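PDB 4ASM: beta-agarase D from Zobellia galactanivorans, which hydrolyses the beta-1,4 linkages of agarose, between beta-D-galactose and 3,6-anhydro-alpha-L-galactose, in random fashion and with retention of anomeric configuration. Local coordinates for residues K78-Q81 with N82-A85; A344-Y347 with D348-L352; W151-S154 with P155-Q159; W330-A334 with Y335-N339; A85-G89 with N90-W94. One frame throughout, in Å; residues are numbered along the deposited sequence.

In the fold
All five contacts lie in the GH16 catalytic domain, part of a longer secreted protein. Contacts 1 and 5 share Ala85, their centres about 12 Å apart, and hold a stretch that, by similarity, binds substrate; contact 2 leads into strand 350-362, which pairs with strand 90-96 of contact 5, also about 12 Å between centres. Contact 5 also carries a calcium ligand. Contacts 3 and 4 lie near the catalytic residues inferred by similarity: the side chain of Leu153 is about 4 Å from that of Glu160, and that of Trp330 about 6 Å from that of Glu165. Contacts 2 and 3 lie on opposite sides of the chain's centre, about 28 Å between their centres.

Contact 1: residues K78-Q81 with N82-A85; sequences KWMQ and NHVA
Met80 and His83 are the ends of a tight turn that kinks the chain, and one backbone hydrogen bond joins them: His83 N gives its proton to Met80 O at 3.2 Å, with an N-H...O angle of 163°. The bond is fairly straight at the hydrogen, but the donor stands well above the carbonyl plane.

The side-chain contacts are mostly those of the methionine. With CG anti to the backbone N (chi1 -159°) and the rest of the chain extended, Met80 reaches over the turn, its terminal CE lying 3.8 Å from Asn82 CG. On the way SD comes within 3.7 Å of His83 CE1, an oblique sulfur-aromatic contact in which the sulfur is 4.3 Å from the ring centroid. A long, unbranched and polarisable side chain suits a place between an amide and an imidazole. The imidazole has its own fastening, since His83 NE2 is hydrogen-bonded to Ser96 OG and the ring stacks on Trp94.

A water lies 2.7 Å from Gln81 O and 2.8 Å from Val84 O and can bridge them, though it has more acceptors in reach than protons. Gln81 NE2 is hydrogen-bonded to Asn58 O.

The whole is a type I beta turn, Met80 to His83, linking strands 77-79 and 84-87 in a stretch that probably binds substrate, as in related agarases.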
loop_
_atom_site.group_PDB
_atom_site.type_symbol
_atom_site.label_atom_id
_atom_site.label_comp_id
_atom_site.label_asym_id
_atom_site.label_seq_id
_atom_site.Cartn_x
_atom_site.Cartn_y
_atom_site.Cartn_z
ATOM N N LYS A 78 15.212 -1.723 8.308
ATOM C CA LYS A 78 15.157 -1.206 9.686
ATOM C C LYS A 78 14.561 0.190 9.647
ATOM O O LYS A 78 15.211 1.147 9.213
ATOM C CB LYS A 78 16.520 -1.191 10.364
ATOM C CG LYS A 78 16.384 -0.819 11.871
ATOM C CD LYS A 78 17.632 -0.180 12.443
ATOM C CE LYS A 78 17.798 1.271 11.974
ATOM N NZ LYS A 78 18.887 1.979 12.740
ATOM N N TRP A 79 13.321 0.319 10.105
ATOM C CA TRP A 79 12.708 1.630 10.150
ATOM C C TRP A 79 13.409 2.524 11.169
ATOM O O TRP A 79 13.801 2.069 12.256
ATOM C CB TRP A 79 11.217 1.532 10.428
ATOM C CG TRP A 79 10.440 0.978 9.291
ATOM C CD1 TRP A 79 10.605 1.255 7.961
ATOM C CD2 TRP A 79 9.361 0.067 9.387
ATOM N NE1 TRP A 79 9.682 0.551 7.212
ATOM C CE2 TRP A 79 8.903 -0.187 8.065
ATOM C CE3 TRP A 79 8.719 -0.561 10.464
ATOM C CZ2 TRP A 79 7.843 -1.052 7.802
ATOM C CZ3 TRP A 79 7.664 -1.405 10.202
ATOM C CH2 TRP A 79 7.229 -1.640 8.883
ATOM N N MET A 80 13.602 3.779 10.781
ATOM C CA MET A 80 14.384 4.728 11.559
ATOM C C MET A 80 13.654 6.059 11.683
ATOM O O MET A 80 13.174 6.629 10.691
ATOM C CB MET A 80 15.759 4.940 10.924
ATOM C CG MET A 80 16.769 5.492 11.921
ATOM S SD MET A 80 18.386 5.577 11.216
ATOM C CE MET A 80 19.205 6.453 12.512
ATOM N N GLN A 81 13.578 6.566 12.911
ATOM C CA GLN A 81 12.837 7.791 13.182
ATOM C C GLN A 81 13.324 8.951 12.328
ATOM O O GLN A 81 12.512 9.748 11.846
ATOM C CB GLN A 81 12.918 8.164 14.666
ATOM C CG GLN A 81 11.783 7.598 15.538
ATOM C CD GLN A 81 11.740 6.070 15.557
ATOM O OE1 GLN A 81 12.482 5.425 16.297
ATOM N NE2 GLN A 81 10.876 5.488 14.716
ATOM N N ASN A 82 14.646 9.064 12.148
ATOM C CA ASN A 82 15.186 10.269 11.501
ATOM C C ASN A 82 15.165 10.240 9.970
ATOM O O ASN A 82 15.733 11.131 9.328
ATOM C CB ASN A 82 16.581 10.645 12.038
ATOM C CG ASN A 82 17.668 9.739 11.527
ATOM O OD1 ASN A 82 17.411 8.756 10.814
ATOM N ND2 ASN A 82 18.905 10.057 11.881
ATOM N N HIS A 83 14.515 9.219 9.403
ATOM C CA HIS A 83 14.341 9.120 7.936
ATOM C C HIS A 83 12.973 9.641 7.480
ATOM O O HIS A 83 12.411 9.173 6.496
ATOM C CB HIS A 83 14.591 7.672 7.467
ATOM C CG HIS A 83 16.040 7.322 7.358
ATOM N ND1 HIS A 83 16.979 7.718 8.293
ATOM C CD2 HIS A 83 16.724 6.685 6.379
ATOM C CE1 HIS A 83 18.174 7.299 7.908
ATOM N NE2 HIS A 83 18.047 6.669 6.753
ATOM N N VAL A 84 12.473 10.651 8.189
ATOM C CA VAL A 84 11.168 11.261 7.966
ATOM C C VAL A 84 11.349 12.755 8.167
ATOM O O VAL A 84 11.934 13.176 9.159
ATOM C CB VAL A 84 10.149 10.790 9.045
ATOM C CG1 VAL A 84 8.829 11.538 8.895
ATOM C CG2 VAL A 84 9.939 9.269 8.989
ATOM N N ALA A 85 10.882 13.545 7.206
ATOM C CA ALA A 85 10.873 15.009 7.368
ATOM C C ALA A 85 9.729 15.600 6.548
ATOM O O ALA A 85 9.172 14.946 5.659
ATOM C CB ALA A 85 12.195 15.593 6.908
HETATM O O HOH W 1 12.080 12.445 11.879
#

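Contact 2: residues A344-Y347 with D348-L352; sequences ANFY and DNNLL
Asn349 folds back against Asn345 and Phe346, and its side chain can be followed outward. CB rests 3.6 Å from Phe346 O, the same carbonyl that accepts a hydrogen bond from Asn349 N at 2.8 Å. CG, anti to the carbonyl carbon (chi1 -65°), turns the amide back toward the backbone of Asn345 and of Glu342 in helix 340-343. At the tip ND2 lies 2.8 Å from Asn345 O, a weak bond because its N-H...O angle is only 129°; ND2 also binds Glu342 O, while OD1 has a weak bond to Ser144 OG. Asparagine suits this buried place because its short amide can give protons to backbone carbonyls and still offer an oxygen on its other branch.

Asn345 O takes a second proton from Asp348 N, 3.2 Å away. Beside it two flat groups are stacked, the Asn345 amide and the Asp348 carboxylate, with planes 15° apart and Asn345 CG 3.5 Å from Asp348 CG. On another side of the turn, Phe346 CE2 meets Asn350 CB at 3.8 Å, with ring and amide planes well inclined. Asn350 ND2 is bonded to Asn92 OD1, and the Phe346 ring meets Trp94 edge-to-face.

Two successive backbone bonds, each spanning three residues, are characteristic of a short 3-10 turn, here delivering the chain into strand 350-362.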
loop_
_atom_site.group_PDB
_atom_site.type_symbol
_atom_site.label_atom_id
_atom_site.label_comp_id
_atom_site.label_asym_id
_atom_site.label_seq_id
_atom_site.Cartn_x
_atom_site.Cartn_y
_atom_site.Cartn_z
ATOM N N ALA A 344 23.947 5.923 -4.155
ATOM C CA ALA A 344 24.700 7.166 -4.278
ATOM C C ALA A 344 23.852 8.349 -4.759
ATOM O O ALA A 344 24.254 9.502 -4.613
ATOM C CB ALA A 344 25.912 6.967 -5.170
ATOM N N ASN A 345 22.677 8.066 -5.321
ATOM C CA ASN A 345 21.784 9.112 -5.817
ATOM C C ASN A 345 20.658 9.304 -4.794
ATOM O O ASN A 345 19.708 8.517 -4.757
ATOM C CB ASN A 345 21.229 8.719 -7.198
ATOM C CG ASN A 345 20.433 9.829 -7.861
ATOM O OD1 ASN A 345 20.626 10.110 -9.045
ATOM N ND2 ASN A 345 19.520 10.447 -7.116
ATOM N N PHE A 346 20.768 10.333 -3.951
ATOM C CA PHE A 346 19.786 10.510 -2.863
ATOM C C PHE A 346 18.344 10.680 -3.350
ATOM O O PHE A 346 17.423 10.070 -2.798
ATOM C CB PHE A 346 20.142 11.676 -1.931
ATOM C CG PHE A 346 19.198 11.798 -0.765
ATOM C CD1 PHE A 346 19.333 10.965 0.337
ATOM C CD2 PHE A 346 18.134 12.694 -0.806
ATOM C CE1 PHE A 346 18.426 11.037 1.403
ATOM C CE2 PHE A 346 17.225 12.766 0.256
ATOM C CZ PHE A 346 17.382 11.948 1.357
ATOM N N TYR A 347 18.174 11.531 -4.362
ATOM C CA TYR A 347 16.894 11.869 -4.986
ATOM C C TYR A 347 16.115 10.595 -5.348
ATOM O O TYR A 347 14.887 10.536 -5.213
ATOM C CB TYR A 347 17.204 12.615 -6.286
ATOM C CG TYR A 347 16.561 13.957 -6.524
ATOM C CD1 TYR A 347 16.867 15.059 -5.719
ATOM C CD2 TYR A 347 15.709 14.155 -7.618
ATOM C CE1 TYR A 347 16.303 16.322 -5.970
ATOM C CE2 TYR A 347 15.137 15.407 -7.872
ATOM C CZ TYR A 347 15.442 16.484 -7.046
ATOM O OH TYR A 347 14.882 17.724 -7.295
ATOM N N ASP A 348 16.841 9.573 -5.804
ATOM C CA ASP A 348 16.211 8.339 -6.258
ATOM C C ASP A 348 15.686 7.499 -5.115
ATOM O O ASP A 348 14.878 6.582 -5.355
ATOM C CB ASP A 348 17.200 7.482 -7.064
ATOM C CG ASP A 348 17.449 8.018 -8.453
ATOM O OD1 ASP A 348 16.603 8.772 -8.972
ATOM O OD2 ASP A 348 18.496 7.651 -9.034
ATOM N N ASN A 349 16.134 7.828 -3.901
ATOM C CA ASN A 349 15.844 7.050 -2.709
ATOM C C ASN A 349 15.011 7.769 -1.669
ATOM O O ASN A 349 15.049 7.412 -0.489
ATOM C CB ASN A 349 17.147 6.572 -2.100
ATOM C CG ASN A 349 17.855 5.611 -3.013
ATOM O OD1 ASN A 349 17.382 4.488 -3.200
ATOM N ND2 ASN A 349 18.936 6.056 -3.632
ATOM N N ASN A 350 14.246 8.756 -2.129
ATOM C CA ASN A 350 13.470 9.627 -1.256
ATOM C C ASN A 350 12.059 9.768 -1.792
ATOM O O ASN A 350 11.822 10.399 -2.819
ATOM C CB ASN A 350 14.145 10.996 -1.148
ATOM C CG ASN A 350 13.482 11.905 -0.149
ATOM O OD1 ASN A 350 12.781 11.467 0.757
ATOM N ND2 ASN A 350 13.724 13.205 -0.295
ATOM N N LEU A 351 11.117 9.166 -1.073
ATOM C CA LEU A 351 9.706 9.225 -1.433
ATOM C C LEU A 351 9.156 10.603 -1.081
ATOM O O LEU A 351 9.328 11.044 0.039
ATOM C CB LEU A 351 8.963 8.127 -0.660
ATOM C CG LEU A 351 7.465 8.014 -0.924
ATOM C CD1 LEU A 351 7.166 7.481 -2.308
ATOM C CD2 LEU A 351 6.831 7.109 0.127
ATOM N N LEU A 352 8.479 11.262 -2.030
ATOM C CA LEU A 352 7.917 12.608 -1.788
ATOM C C LEU A 352 6.413 12.567 -1.889
ATOM O O LEU A 352 5.873 12.228 -2.945
ATOM C CB LEU A 352 8.449 13.612 -2.825
ATOM C CG LEU A 352 9.955 13.868 -2.840
ATOM C CD1 LEU A 352 10.282 14.898 -3.902
ATOM C CD2 LEU A 352 10.488 14.315 -1.485
HETATM O O HOH W 2 13.207 12.418 -4.307
#

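Contact 3: residues W151-S154 with P155-Q159; sequences WLLS and PDDTQ
Ser154 OG is the tight centre of this loop, gripped between Asp156 and Gln159. It donates to Asp156 OD1 at 2.8 Å and accepts from Gln159 N at 3.2 Å, because chi1 of 68° sets the hydroxyl between backbone N and carbonyl carbon, over the loop. Serine suits the place: a small hydroxyl can donate and accept at once. Backbone bonds tighten the same end, one from Ser154 N to Gln159 O (2.8 Å, with a nearly straight N-H...O angle of 171°) and another from Asp157 N to Ser154 O (2.9 Å). The latter closes a type I beta turn, Ser154 to Asp157, within the hairpin joining strands 147-153 and 159-166, the second of which bears the probable nucleophile Glu160. An Asx turn overlaps it: Asp156 OD1 also accepts from Thr158 N at 3.0 Å and from Thr158 OG1 at 2.7 Å. Replacing Asp156 with an alanine would probably leave these three donors without their common acceptor, and Lys317 without the salt bridge it makes to OD2.

Packing is looser at the outer corner of the turn, where Pro155 is partly exposed. On the inner side, by contrast, buried Leu153 packs CD2 3.4 Å from Asp157 OD1, an oxygen whose hydrogen bond goes to His61 NE2.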
loop_
_atom_site.group_PDB
_atom_site.type_symbol
_atom_site.label_atom_id
_atom_site.label_comp_id
_atom_site.label_asym_id
_atom_site.label_seq_id
_atom_site.Cartn_x
_atom_site.Cartn_y
_atom_site.Cartn_z
ATOM N N TRP A 151 -0.558 3.015 2.864
ATOM C CA TRP A 151 -1.449 1.911 3.193
ATOM C C TRP A 151 -2.204 2.119 4.500
ATOM O O TRP A 151 -1.945 3.091 5.224
ATOM C CB TRP A 151 -0.664 0.584 3.178
ATOM C CG TRP A 151 0.592 0.523 4.018
ATOM C CD1 TRP A 151 1.712 1.321 3.917
ATOM C CD2 TRP A 151 0.867 -0.424 5.054
ATOM N NE1 TRP A 151 2.654 0.918 4.837
ATOM C CE2 TRP A 151 2.158 -0.147 5.547
ATOM C CE3 TRP A 151 0.139 -1.483 5.614
ATOM C CZ2 TRP A 151 2.738 -0.886 6.587
ATOM C CZ3 TRP A 151 0.706 -2.233 6.629
ATOM C CH2 TRP A 151 2.009 -1.940 7.105
ATOM N N LEU A 152 -3.149 1.217 4.759
ATOM C CA LEU A 152 -4.001 1.257 5.953
ATOM C C LEU A 152 -3.870 -0.071 6.699
ATOM O O LEU A 152 -3.906 -1.149 6.067
ATOM C CB LEU A 152 -5.466 1.477 5.542
ATOM C CG LEU A 152 -5.788 2.580 4.540
ATOM C CD1 LEU A 152 -7.271 2.563 4.177
ATOM C CD2 LEU A 152 -5.353 3.962 5.044
ATOM N N LEU A 153 -3.731 -0.021 8.025
ATOM C CA LEU A 153 -3.537 -1.258 8.799
ATOM C C LEU A 153 -4.255 -1.143 10.131
ATOM O O LEU A 153 -4.064 -0.150 10.846
ATOM C CB LEU A 153 -2.048 -1.526 9.025
ATOM C CG LEU A 153 -1.632 -2.786 9.797
ATOM C CD1 LEU A 153 -2.072 -4.074 9.086
ATOM C CD2 LEU A 153 -0.114 -2.798 10.050
ATOM N N SER A 154 -5.080 -2.135 10.464
ATOM C CA SER A 154 -5.771 -2.093 11.760
ATOM C C SER A 154 -4.727 -2.183 12.881
ATOM O O SER A 154 -3.698 -2.836 12.710
ATOM C CB SER A 154 -6.837 -3.197 11.862
ATOM O OG SER A 154 -6.253 -4.478 11.910
ATOM N N PRO A 155 -4.961 -1.479 14.000
ATOM C CA PRO A 155 -4.023 -1.562 15.140
ATOM C C PRO A 155 -3.644 -2.993 15.552
ATOM O O PRO A 155 -2.522 -3.229 15.989
ATOM C CB PRO A 155 -4.792 -0.848 16.259
ATOM C CG PRO A 155 -5.582 0.178 15.541
ATOM C CD PRO A 155 -6.003 -0.463 14.220
ATOM N N ASP A 156 -4.578 -3.942 15.422
ATOM C CA ASP A 156 -4.276 -5.322 15.829
ATOM C C ASP A 156 -3.612 -6.164 14.743
ATOM O O ASP A 156 -3.382 -7.362 14.918
ATOM C CB ASP A 156 -5.525 -6.015 16.393
ATOM C CG ASP A 156 -6.503 -6.488 15.317
ATOM O OD1 ASP A 156 -6.286 -6.269 14.095
ATOM O OD2 ASP A 156 -7.522 -7.088 15.719
ATOM N N ASP A 157 -3.291 -5.522 13.612
ATOM C CA ASP A 157 -2.482 -6.130 12.540
ATOM C C ASP A 157 -3.213 -7.265 11.774
ATOM O O ASP A 157 -2.564 -8.031 11.064
ATOM C CB ASP A 157 -1.109 -6.630 13.045
ATOM C CG ASP A 157 -0.199 -5.505 13.498
ATOM O OD1 ASP A 157 -0.368 -4.364 13.018
ATOM O OD2 ASP A 157 0.703 -5.792 14.328
ATOM N N THR A 158 -4.540 -7.346 11.891
ATOM C CA THR A 158 -5.283 -8.413 11.174
ATOM C C THR A 158 -5.856 -7.986 9.813
ATOM O O THR A 158 -6.106 -8.821 8.960
ATOM C CB THR A 158 -6.441 -8.999 12.018
ATOM O OG1 THR A 158 -7.397 -7.988 12.332
ATOM C CG2 THR A 158 -5.910 -9.626 13.317
ATOM N N GLN A 159 -6.119 -6.692 9.641
ATOM C CA GLN A 159 -6.819 -6.228 8.447
ATOM C C GLN A 159 -6.076 -5.056 7.855
ATOM O O GLN A 159 -5.711 -4.126 8.575
ATOM C CB GLN A 159 -8.255 -5.828 8.774
ATOM C CG GLN A 159 -9.109 -6.972 9.376
ATOM C CD GLN A 159 -10.564 -6.599 9.661
ATOM O OE1 GLN A 159 -11.269 -7.318 10.410
ATOM N NE2 GLN A 159 -11.027 -5.518 9.097
#

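Contact 4: residues W330-A334 with Y335-N339; sequences WQAEA and YRSPN
Arg336 bends back at chi3 (-66°) over the end of helix 329-333, laying its guanidinium across the methyl of Ala334, whose CB sits 3.4 Å above the plane; a long, flexible side chain suits such a fold-back. NH2 reaches Trp330 CE3 at 3.3 Å, the indole and guanidinium planes 54° apart, while Gln331 CD lies at the guanidinium edge, 3.7 Å from Arg336 NE. An alanine at Arg336 is likely to leave a gap beside the Trp330 ring and bare the Ala334 methyl.

Behind these side chains the backbone is held by a Schellman motif: Arg336 N bonds to Gln331 O at 2.9 Å and Tyr335 N to Ala332 O at 3.0 Å, with Tyr335 taking the positive-phi position (64°) where glycine is more usual. Ser337 OG packs on Ala332 CB at 3.4 Å and is bonded to Asp327 OD1.

Farther out, Arg115 of strand 112-125 bonds to Ala332 O and Glu333 O, Phe179 of helix 177-180 meets Trp330 edge-to-face, and the chain runs on to helix 340-343.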
loop_
_atom_site.group_PDB
_atom_site.type_symbol
_atom_site.label_atom_id
_atom_site.label_comp_id
_atom_site.label_asym_id
_atom_site.label_seq_id
_atom_site.Cartn_x
_atom_site.Cartn_y
_atom_site.Cartn_z
ATOM N N TRP A 330 11.188 -10.748 -0.213
ATOM C CA TRP A 330 11.257 -11.367 -1.554
ATOM C C TRP A 330 12.179 -10.582 -2.501
ATOM O O TRP A 330 12.965 -11.173 -3.268
ATOM C CB TRP A 330 9.840 -11.569 -2.149
ATOM C CG TRP A 330 9.140 -10.281 -2.551
ATOM C CD1 TRP A 330 8.711 -9.287 -1.730
ATOM C CD2 TRP A 330 8.834 -9.862 -3.884
ATOM N NE1 TRP A 330 8.125 -8.276 -2.465
ATOM C CE2 TRP A 330 8.196 -8.603 -3.794
ATOM C CE3 TRP A 330 9.039 -10.437 -5.154
ATOM C CZ2 TRP A 330 7.762 -7.903 -4.923
ATOM C CZ3 TRP A 330 8.604 -9.743 -6.270
ATOM C CH2 TRP A 330 7.981 -8.481 -6.148
ATOM N N GLN A 331 12.099 -9.253 -2.437
ATOM C CA GLN A 331 12.965 -8.420 -3.249
ATOM C C GLN A 331 14.419 -8.584 -2.818
ATOM O O GLN A 331 15.306 -8.733 -3.661
ATOM C CB GLN A 331 12.534 -6.947 -3.132
ATOM C CG GLN A 331 11.234 -6.577 -3.866
ATOM C CD GLN A 331 11.418 -6.472 -5.387
ATOM O OE1 GLN A 331 11.478 -5.366 -5.968
ATOM N NE2 GLN A 331 11.491 -7.607 -6.020
ATOM N N ALA A 332 14.668 -8.547 -1.510
ATOM C CA ALA A 332 16.026 -8.616 -0.979
ATOM C C ALA A 332 16.680 -9.965 -1.273
ATOM O O ALA A 332 17.859 -10.019 -1.655
ATOM C CB ALA A 332 16.019 -8.312 0.510
ATOM N N GLU A 333 15.919 -11.049 -1.100
ATOM C CA GLU A 333 16.465 -12.381 -1.367
ATOM C C GLU A 333 16.923 -12.492 -2.828
ATOM O O GLU A 333 17.973 -13.093 -3.113
ATOM C CB GLU A 333 15.434 -13.452 -1.039
ATOM C CG GLU A 333 15.936 -14.877 -1.332
ATOM C CD GLU A 333 15.059 -15.980 -0.772
ATOM O OE1 GLU A 333 14.155 -15.695 0.030
ATOM O OE2 GLU A 333 15.304 -17.149 -1.139
ATOM N N ALA A 334 16.127 -11.900 -3.725
ATOM C CA ALA A 334 16.383 -11.942 -5.163
ATOM C C ALA A 334 17.436 -10.918 -5.608
ATOM O O ALA A 334 17.753 -10.845 -6.804
ATOM C CB ALA A 334 15.075 -11.700 -5.926
ATOM N N TYR A 335 17.978 -10.145 -4.668
ATOM C CA TYR A 335 18.968 -9.084 -4.950
ATOM C C TYR A 335 18.383 -7.968 -5.806
ATOM O O TYR A 335 19.114 -7.208 -6.464
ATOM C CB TYR A 335 20.250 -9.648 -5.578
ATOM C CG TYR A 335 21.031 -10.523 -4.620
ATOM C CD1 TYR A 335 21.859 -9.948 -3.650
ATOM C CD2 TYR A 335 20.926 -11.903 -4.670
ATOM C CE1 TYR A 335 22.567 -10.737 -2.775
ATOM C CE2 TYR A 335 21.633 -12.712 -3.771
ATOM C CZ TYR A 335 22.448 -12.119 -2.833
ATOM O OH TYR A 335 23.164 -12.914 -1.941
ATOM N N ARG A 336 17.058 -7.870 -5.818
ATOM C CA ARG A 336 16.437 -6.738 -6.495
ATOM C C ARG A 336 16.516 -5.433 -5.701
ATOM O O ARG A 336 16.375 -4.372 -6.297
ATOM C CB ARG A 336 15.027 -7.054 -7.005
ATOM C CG ARG A 336 15.061 -7.992 -8.230
ATOM C CD ARG A 336 13.699 -8.067 -8.924
ATOM N NE ARG A 336 12.763 -8.716 -8.021
ATOM C CZ ARG A 336 12.559 -10.032 -7.955
ATOM N NH1 ARG A 336 13.196 -10.882 -8.772
ATOM N NH2 ARG A 336 11.712 -10.495 -7.063
ATOM N N SER A 337 16.810 -5.511 -4.391
ATOM C CA SER A 337 17.061 -4.336 -3.517
ATOM C C SER A 337 18.163 -3.459 -4.057
ATOM O O SER A 337 19.023 -3.951 -4.787
ATOM C CB SER A 337 17.610 -4.735 -2.137
ATOM O OG SER A 337 16.983 -5.828 -1.532
ATOM N N PRO A 338 18.196 -2.185 -3.635
ATOM C CA PRO A 338 19.188 -1.237 -4.172
ATOM C C PRO A 338 20.632 -1.678 -4.021
ATOM O O PRO A 338 20.989 -2.336 -3.039
ATOM C CB PRO A 338 18.940 0.030 -3.359
ATOM C CG PRO A 338 17.476 -0.052 -3.038
ATOM C CD PRO A 338 17.270 -1.508 -2.706
ATOM N N ASN A 339 21.445 -1.326 -5.013
ATOM C CA ASN A 339 22.874 -1.523 -4.890
ATOM C C ASN A 339 23.578 -0.227 -4.505
ATOM O O ASN A 339 22.964 0.842 -4.435
ATOM C CB ASN A 339 23.443 -2.127 -6.163
ATOM C CG ASN A 339 23.154 -1.285 -7.417
ATOM O OD1 ASN A 339 23.340 -0.060 -7.428
ATOM N ND2 ASN A 339 22.730 -1.957 -8.495
HETATM O O HOH W 3 19.618 -7.202 -0.751
#

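Contact 5: residues A85-G89 with N90-W94; sequences AVSGG and NLNIW. With CA (calcium ion), chain B.
A beta hairpin with a two-residue type I' turn, Ser87 to Asn90, joins strands 84-87 and 90-96 and presents a calcium ligand at its bend. Both corner residues are glycines with positive phi. At Gly89 (phi 91°) a CB would collide with Gly88 O, so glycine fits that corner. Gly89 O binds the calcium ion at 2.4 Å, and Asp9, Asp34, Asn36, Asp354 and water are among the other ligands.

Antiparallel pairing runs back from the turn. Ser87 and Asn90 form one hydrogen-bonded pair, Ser87 N to Asn90 O at 3.0 Å with the return bond from Asn90 N to Ser87 O. Ala85 and Asn92 form the next, where Asn92 N reaches Ala85 O at 2.7 Å with an N-H...O angle of 173°, and Ala85 N returns to Asn92 O at 3.0 Å. Between them Val86 and Leu91 are a non-hydrogen-bonded pair on the face opposite to Ala85, Ser87, Asn90 and Asn92; there Val86 CG2 touches Leu91 CD1 at 4.1 Å, branched apolar chains suited to a buried face.

The other face is more polar. A water donates to Ser87 O at 2.7 Å and accepts from both Asn90 ND2 and Asn92 ND2, so two amides and a turn carbonyl are tied together; Asn92 has Asn350 as a further partner. Farther along, small Ala85 makes way for the indole, its CB lying in the ring plane of Trp94 at the edge, 3.9 Å from CZ3.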
loop_
_atom_site.group_PDB
_atom_site.type_symbol
_atom_site.label_atom_id
_atom_site.label_comp_id
_atom_site.label_asym_id
_atom_site.label_seq_id
_atom_site.Cartn_x
_atom_site.Cartn_y
_atom_site.Cartn_z
ATOM N N ALA A 85 10.882 13.545 7.206
ATOM C CA ALA A 85 10.873 15.009 7.368
ATOM C C ALA A 85 9.729 15.600 6.548
ATOM O O ALA A 85 9.172 14.946 5.659
ATOM C CB ALA A 85 12.195 15.593 6.908
ATOM N N VAL A 86 9.365 16.843 6.854
ATOM C CA VAL A 86 8.442 17.571 5.994
ATOM C C VAL A 86 9.158 18.861 5.640
ATOM O O VAL A 86 9.624 19.567 6.533
ATOM C CB VAL A 86 7.069 17.833 6.667
ATOM C CG1 VAL A 86 6.092 18.528 5.714
ATOM C CG2 VAL A 86 6.483 16.506 7.149
ATOM N N SER A 87 9.267 19.137 4.338
ATOM C CA SER A 87 9.926 20.357 3.845
ATOM C C SER A 87 9.723 20.505 2.357
ATOM O O SER A 87 9.512 19.520 1.648
ATOM C CB SER A 87 11.429 20.382 4.176
ATOM O OG SER A 87 12.090 19.295 3.566
ATOM N N GLY A 88 9.736 21.754 1.882
ATOM C CA GLY A 88 9.654 22.008 0.437
ATOM C C GLY A 88 8.301 21.665 -0.144
ATOM O O GLY A 88 8.156 21.505 -1.359
ATOM N N GLY A 89 7.299 21.555 0.725
ATOM C CA GLY A 89 5.940 21.230 0.308
ATOM C C GLY A 89 5.609 19.738 0.307
ATOM O O GLY A 89 4.510 19.357 -0.051
ATOM N N ASN A 90 6.562 18.913 0.714
ATOM C CA ASN A 90 6.371 17.458 0.670
ATOM C C ASN A 90 6.725 16.794 1.982
ATOM O O ASN A 90 7.679 17.204 2.656
ATOM C CB ASN A 90 7.292 16.810 -0.382
ATOM C CG ASN A 90 7.052 17.307 -1.791
ATOM O OD1 ASN A 90 5.986 17.090 -2.372
ATOM N ND2 ASN A 90 8.075 17.952 -2.370
ATOM N N LEU A 91 6.005 15.716 2.302
ATOM C CA LEU A 91 6.558 14.703 3.189
ATOM C C LEU A 91 7.735 14.026 2.463
ATOM O O LEU A 91 7.603 13.647 1.289
ATOM C CB LEU A 91 5.478 13.665 3.510
ATOM C CG LEU A 91 5.893 12.404 4.267
ATOM C CD1 LEU A 91 6.298 12.689 5.736
ATOM C CD2 LEU A 91 4.795 11.344 4.182
ATOM N N ASN A 92 8.856 13.870 3.163
ATOM C CA ASN A 92 10.028 13.174 2.651
ATOM C C ASN A 92 10.211 11.928 3.511
ATOM O O ASN A 92 10.303 12.033 4.735
ATOM C CB ASN A 92 11.301 14.032 2.819
ATOM C CG ASN A 92 11.388 15.217 1.839
ATOM O OD1 ASN A 92 12.352 15.313 1.083
ATOM N ND2 ASN A 92 10.418 16.129 1.883
ATOM N N ILE A 93 10.240 10.752 2.882
ATOM C CA ILE A 93 10.576 9.509 3.590
ATOM C C ILE A 93 11.615 8.808 2.744
ATOM O O ILE A 93 11.353 8.495 1.587
ATOM C CB ILE A 93 9.330 8.615 3.804
ATOM C CG1 ILE A 93 8.434 9.255 4.856
ATOM C CG2 ILE A 93 9.735 7.216 4.311
ATOM C CD1 ILE A 93 7.149 8.478 5.153
ATOM N N TRP A 94 12.795 8.569 3.301
ATOM C CA TRP A 94 13.877 8.034 2.483
ATOM C C TRP A 94 14.509 6.791 3.059
ATOM O O TRP A 94 14.150 6.336 4.147
ATOM C CB TRP A 94 14.937 9.111 2.222
ATOM C CG TRP A 94 15.664 9.622 3.414
ATOM C CD1 TRP A 94 16.888 9.213 3.855
ATOM C CD2 TRP A 94 15.240 10.669 4.292
ATOM N NE1 TRP A 94 17.267 9.949 4.963
ATOM C CE2 TRP A 94 16.267 10.845 5.253
ATOM C CE3 TRP A 94 14.097 11.485 4.358
ATOM C CZ2 TRP A 94 16.176 11.783 6.281
ATOM C CZ3 TRP A 94 14.006 12.423 5.401
ATOM C CH2 TRP A 94 15.049 12.561 6.337
HETATM CA CA CA B . 2.283 20.000 -0.491
HETATM O O HOH W 4 10.429 18.232 -0.488
HETATM O O HOH W 5 3.381 21.614 -1.933
#